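PDB 5Z1V: AvrPib protein from Magnaporthe oryzae, which is a secreted MAX effector of the rice blast fungus with an avirulence function, probably through recognition by a rice resistance protein. Local coordinates for residues Asn38-Val46 with Ser55-Val63. Residues are numbered along the deposited sequence; the frame is centred on the assembly and turned at random.
Sequences NIRGKYFTV and SISGSKYTV
Over one face of the F44 ring, offset toward the rim, lies Y61 CD2, 3.6 Å above the plane; the ring planes meet at 59°, an oblique pair whose closest atoms, F44 CZ and Y61 CE2, are 3.5 Å apart. Round the F44 edge, in its plane, the backbone O of I39 and of S57 lie where the ring's weakly positive C-H groups point. K60 CB lies over the centre of one Y61 face, and the bent chain carries its aliphatic CE to the F44 edge, 3.8 Å from F44 CZ. Further along Y61 the methyl I39 CG2 comes within 3.7 Å of Y61 CE2. F44 CB points toward 55-63, and with CG anti to the carbonyl carbon (chi1 -62°) the ring meets Y61. Strands 42-48 and 54-56 form a hairpin, and the loop leading from it to strand 62-63 carries Y61 onto F44, between the two sheets, consistent with the beta sandwich of MAX effectors; Y61 also touches I17 and I24 of the second sheet. At the hairpin, V46 and I56 form a non-hydrogen-bonded pair, V46 CG2 lying 3.9 Å from I56 CG1, as suits branched aliphatics. Beyond it S57 N donates to T45 O (3.0 Å), while T45 N turns to S57 OG (2.8 Å, 159°): in effect the hydroxyl takes the place of a backbone carbonyl just past strand 54-56, and a water links the same OG to Y43 O.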
ATOM      1  N   ASN A  38       3.385  -5.736  -8.252  1.00 10.64           N
ATOM      2  CA  ASN A  38       3.992  -7.056  -8.241  1.00 11.66           C
ATOM      3  C   ASN A  38       5.010  -7.086  -7.099  1.00 11.48           C
ATOM      4  O   ASN A  38       6.019  -6.374  -7.135  1.00 11.01           O
ATOM      5  CB  ASN A  38       4.663  -7.318  -9.591  1.00 10.29           C
ATOM      6  CG  ASN A  38       5.210  -8.726  -9.724  1.00 16.70           C
ATOM      7  OD1 ASN A  38       5.936  -9.210  -8.860  1.00 16.14           O
ATOM      8  ND2 ASN A  38       4.897  -9.374 -10.839  1.00 21.30           N
ATOM      9  N   ILE A  39       4.754  -7.892  -6.083  1.00  9.44           N
ATOM     10  CA  ILE A  39       5.672  -8.019  -4.961  1.00 10.95           C
ATOM     11  C   ILE A  39       6.204  -9.435  -4.993  1.00  9.15           C
ATOM     12  O   ILE A  39       5.429 -10.392  -4.870  1.00 11.53           O
ATOM     13  CB  ILE A  39       5.002  -7.710  -3.615  1.00 10.05           C
ATOM     14  CG1 ILE A  39       4.249  -6.370  -3.643  1.00 11.16           C
ATOM     15  CG2 ILE A  39       6.062  -7.705  -2.518  1.00  9.72           C
ATOM     16  CD1 ILE A  39       5.103  -5.181  -3.943  1.00 13.74           C
ATOM     17  N   ARG A  40       7.522  -9.560  -5.202  1.00 11.53           N
ATOM     18  CA  ARG A  40       8.227 -10.847  -5.241  1.00 12.52           C
ATOM     19  C   ARG A  40       7.525 -11.858  -6.149  1.00 11.59           C
ATOM     20  O   ARG A  40       7.468 -13.053  -5.853  1.00 17.95           O
ATOM     21  CB  ARG A  40       8.430 -11.419  -3.828  1.00 11.59           C
ATOM     22  CG  ARG A  40       9.082 -10.452  -2.823  1.00 13.66           C
ATOM     23  CD  ARG A  40      10.504 -10.022  -3.238  1.00 18.83           C
ATOM     24  NE  ARG A  40      11.124  -9.118  -2.255  1.00 15.99           N
ATOM     25  CZ  ARG A  40      11.945  -9.528  -1.298  1.00 14.07           C
ATOM     26  NH1 ARG A  40      12.253 -10.815  -1.203  1.00 15.49           N
ATOM     27  NH2 ARG A  40      12.454  -8.662  -0.440  1.00 10.12           N
ATOM     28  N   GLY A  41       7.012 -11.385  -7.280  1.00 11.51           N
ATOM     29  CA  GLY A  41       6.424 -12.269  -8.264  1.00 15.77           C
ATOM     30  C   GLY A  41       4.934 -12.519  -8.144  1.00 16.48           C
ATOM     31  O   GLY A  41       4.394 -13.307  -8.928  1.00 18.59           O
ATOM     32  N   LYS A  42       4.250 -11.896  -7.195  1.00 12.15           N
ATOM     33  CA  LYS A  42       2.805 -12.040  -7.071  1.00 14.01           C
ATOM     34  C   LYS A  42       2.155 -10.668  -7.191  1.00 12.06           C
ATOM     35  O   LYS A  42       2.726  -9.666  -6.770  1.00 11.83           O
ATOM     36  CB  LYS A  42       2.415 -12.671  -5.726  1.00 15.02           C
ATOM     37  CG  LYS A  42       2.911 -14.080  -5.518  1.00 18.59           C
ATOM     38  CD  LYS A  42       2.018 -15.090  -6.215  1.00 22.96           C
ATOM     39  CE  LYS A  42       2.679 -16.473  -6.250  1.00 24.28           C
ATOM     40  NZ  LYS A  42       3.658 -16.591  -7.375  1.00 21.21           N
ATOM     41  N   TYR A  43       0.949 -10.619  -7.742  1.00 12.16           N
ATOM     42  CA  TYR A  43       0.256  -9.352  -7.861  1.00 13.05           C
ATOM     43  C   TYR A  43      -0.657  -9.103  -6.667  1.00 13.23           C
ATOM     44  O   TYR A  43      -1.314 -10.018  -6.157  1.00 13.90           O
ATOM     45  CB  TYR A  43      -0.554  -9.299  -9.155  1.00 11.52           C
ATOM     46  CG  TYR A  43       0.307  -9.194 -10.389  1.00 16.38           C
ATOM     47  CD1 TYR A  43       0.791  -7.962 -10.820  1.00 21.96           C
ATOM     48  CD2 TYR A  43       0.652 -10.324 -11.107  1.00 22.48           C
ATOM     49  CE1 TYR A  43       1.590  -7.863 -11.951  1.00 23.15           C
ATOM     50  CE2 TYR A  43       1.438 -10.233 -12.241  1.00 24.35           C
ATOM     51  CZ  TYR A  43       1.903  -9.009 -12.652  1.00 25.19           C
ATOM     52  OH  TYR A  43       2.690  -8.942 -13.781  1.00 29.05           O
ATOM     53  N   PHE A  44      -0.701  -7.841  -6.249  1.00 11.83           N
ATOM     54  CA  PHE A  44      -1.476  -7.368  -5.114  1.00 11.94           C
ATOM     55  C   PHE A  44      -2.126  -6.042  -5.458  1.00  9.49           C
ATOM     56  O   PHE A  44      -1.524  -5.209  -6.131  1.00 12.97           O
ATOM     57  CB  PHE A  44      -0.589  -7.167  -3.891  1.00  9.54           C
ATOM     58  CG  PHE A  44       0.051  -8.416  -3.423  1.00 10.18           C
ATOM     59  CD1 PHE A  44       1.286  -8.799  -3.914  1.00 12.65           C
ATOM     60  CD2 PHE A  44      -0.587  -9.218  -2.491  1.00 13.70           C
ATOM     61  CE1 PHE A  44       1.886  -9.963  -3.483  1.00 11.04           C
ATOM     62  CE2 PHE A  44       0.009 -10.385  -2.048  1.00 15.80           C
ATOM     63  CZ  PHE A  44       1.249 -10.761  -2.549  1.00 13.13           C
ATOM     64  N   THR A  45      -3.347  -5.844  -5.001  1.00  8.13           N
ATOM     65  CA  THR A  45      -3.985  -4.530  -5.041  1.00  9.46           C
ATOM     66  C   THR A  45      -3.772  -3.860  -3.691  1.00  8.89           C
ATOM     67  O   THR A  45      -4.081  -4.453  -2.658  1.00 12.12           O
ATOM     68  CB  THR A  45      -5.487  -4.630  -5.326  1.00 13.84           C
ATOM     69  OG1 THR A  45      -5.711  -5.388  -6.525  1.00 14.95           O
ATOM     70  CG2 THR A  45      -6.086  -3.241  -5.499  1.00 13.62           C
ATOM     71  N   VAL A  46      -3.219  -2.645  -3.695  1.00  9.52           N
ATOM     72  CA  VAL A  46      -3.085  -1.824  -2.495  1.00  9.96           C
ATOM     73  C   VAL A  46      -4.047  -0.651  -2.617  1.00 10.91           C
ATOM     74  O   VAL A  46      -4.000   0.097  -3.599  1.00 11.09           O
ATOM     75  CB  VAL A  46      -1.644  -1.310  -2.301  1.00 10.80           C
ATOM     76  CG1 VAL A  46      -1.593  -0.355  -1.083  1.00 13.32           C
ATOM     77  CG2 VAL A  46      -0.683  -2.486  -2.130  1.00 11.61           C
ATOM     78  N   SER A  55      -5.081  -0.846   2.702  1.00 10.15           N
ATOM     79  CA  SER A  55      -5.422  -2.261   2.717  1.00 10.85           C
ATOM     80  C   SER A  55      -4.708  -2.935   1.551  1.00 11.43           C
ATOM     81  O   SER A  55      -4.262  -2.281   0.604  1.00 11.69           O
ATOM     82  CB  SER A  55      -6.936  -2.463   2.647  1.00 14.31           C
ATOM     83  OG  SER A  55      -7.466  -1.792   1.522  1.00 17.24           O
ATOM     84  N   ILE A  56      -4.569  -4.255   1.633  1.00  9.34           N
ATOM     85  CA  ILE A  56      -3.918  -4.995   0.566  1.00  9.26           C
ATOM     86  C   ILE A  56      -4.693  -6.288   0.370  1.00 11.89           C
ATOM     87  O   ILE A  56      -5.268  -6.842   1.312  1.00 12.31           O
ATOM     88  CB  ILE A  56      -2.406  -5.233   0.860  1.00 10.40           C
ATOM     89  CG1 ILE A  56      -1.676  -5.825  -0.348  1.00  8.40           C
ATOM     90  CG2 ILE A  56      -2.201  -6.094   2.109  1.00 11.12           C
ATOM     91  CD1 ILE A  56      -0.122  -5.853  -0.170  1.00 11.75           C
ATOM     92  N   SER A  57      -4.773  -6.719  -0.880  1.00  7.99           N
ATOM     93  CA  SER A  57      -5.302  -8.029  -1.212  1.00 10.65           C
ATOM     94  C   SER A  57      -4.346  -9.132  -0.758  1.00 12.43           C
ATOM     95  O   SER A  57      -3.216  -8.887  -0.328  1.00 13.52           O
ATOM     96  CB  SER A  57      -5.537  -8.122  -2.715  1.00 12.35           C
ATOM     97  OG  SER A  57      -4.309  -7.973  -3.424  1.00 11.31           O
ATOM     98  N   GLY A  58      -4.809 -10.377  -0.871  1.00 13.76           N
ATOM     99  CA  GLY A  58      -3.983 -11.518  -0.524  1.00 10.46           C
ATOM    100  C   GLY A  58      -3.840 -11.720   0.973  1.00 14.63           C
ATOM    101  O   GLY A  58      -4.458 -11.044   1.799  1.00 16.34           O
ATOM    102  N   SER A  59      -3.000 -12.693   1.327  1.00 11.42           N
ATOM    103  CA  SER A  59      -2.767 -13.014   2.728  1.00 14.81           C
ATOM    104  C   SER A  59      -1.299 -13.013   3.137  1.00 15.48           C
ATOM    105  O   SER A  59      -1.019 -13.116   4.336  1.00 17.21           O
ATOM    106  CB  SER A  59      -3.390 -14.379   3.068  1.00 20.11           C
ATOM    107  OG  SER A  59      -2.855 -15.410   2.260  1.00 18.75           O
ATOM    108  N   LYS A  60      -0.363 -12.873   2.197  1.00 14.96           N
ATOM    109  CA  LYS A  60       1.058 -12.932   2.532  1.00 10.34           C
ATOM    110  C   LYS A  60       1.507 -11.718   3.327  1.00 13.25           C
ATOM    111  O   LYS A  60       2.436 -11.828   4.141  1.00 14.03           O
ATOM    112  CB  LYS A  60       1.893 -13.007   1.255  1.00 16.32           C
ATOM    113  CG  LYS A  60       3.171 -13.813   1.367  1.00 24.85           C
ATOM    114  CD  LYS A  60       3.999 -13.692   0.092  1.00 21.83           C
ATOM    115  CE  LYS A  60       3.156 -13.770  -1.185  1.00 28.08           C
ATOM    116  NZ  LYS A  60       2.130 -14.841  -1.252  1.00 37.69           N
ATOM    117  N   TYR A  61       0.891 -10.554   3.075  1.00 13.26           N
ATOM    118  CA  TYR A  61       1.343  -9.278   3.611  1.00 10.87           C
ATOM    119  C   TYR A  61       0.196  -8.544   4.287  1.00 12.04           C
ATOM    120  O   TYR A  61      -0.979  -8.802   4.024  1.00 13.02           O
ATOM    121  CB  TYR A  61       1.913  -8.374   2.504  1.00  9.98           C
ATOM    122  CG  TYR A  61       2.992  -9.029   1.695  1.00 11.50           C
ATOM    123  CD1 TYR A  61       4.158  -9.454   2.306  1.00 10.92           C
ATOM    124  CD2 TYR A  61       2.849  -9.224   0.320  1.00 11.70           C
ATOM    125  CE1 TYR A  61       5.154 -10.070   1.588  1.00 10.33           C
ATOM    126  CE2 TYR A  61       3.854  -9.837  -0.420  1.00 11.18           C
ATOM    127  CZ  TYR A  61       5.009 -10.250   0.226  1.00 12.64           C
ATOM    128  OH  TYR A  61       6.020 -10.860  -0.475  1.00 13.47           O
ATOM    129  N   THR A  62       0.557  -7.620   5.164  1.00  7.77           N
ATOM    130  CA  THR A  62      -0.336  -6.569   5.631  1.00  9.78           C
ATOM    131  C   THR A  62       0.275  -5.226   5.252  1.00 10.65           C
ATOM    132  O   THR A  62       1.370  -5.160   4.684  1.00 10.13           O
ATOM    133  CB  THR A  62      -0.572  -6.655   7.136  1.00 12.79           C
ATOM    134  OG1 THR A  62       0.678  -6.566   7.813  1.00 13.70           O
ATOM    135  CG2 THR A  62      -1.271  -7.978   7.513  1.00 11.76           C
ATOM    136  N   VAL A  63      -0.447  -4.149   5.535  1.00 11.17           N
ATOM    137  CA  VAL A  63       0.039  -2.814   5.209  1.00 11.93           C
ATOM    138  C   VAL A  63      -0.195  -1.876   6.382  1.00 16.77           C
ATOM    139  O   VAL A  63      -1.133  -2.046   7.174  1.00 14.22           O
ATOM    140  CB  VAL A  63      -0.626  -2.242   3.925  1.00 10.65           C
ATOM    141  CG1 VAL A  63      -0.062  -2.916   2.693  1.00 14.11           C
ATOM    142  CG2 VAL A  63      -2.119  -2.449   3.956  1.00 11.91           C
TER
HETATM  143  O   HOH W   1      -3.330 -10.404  -3.946  1.00 14.89           O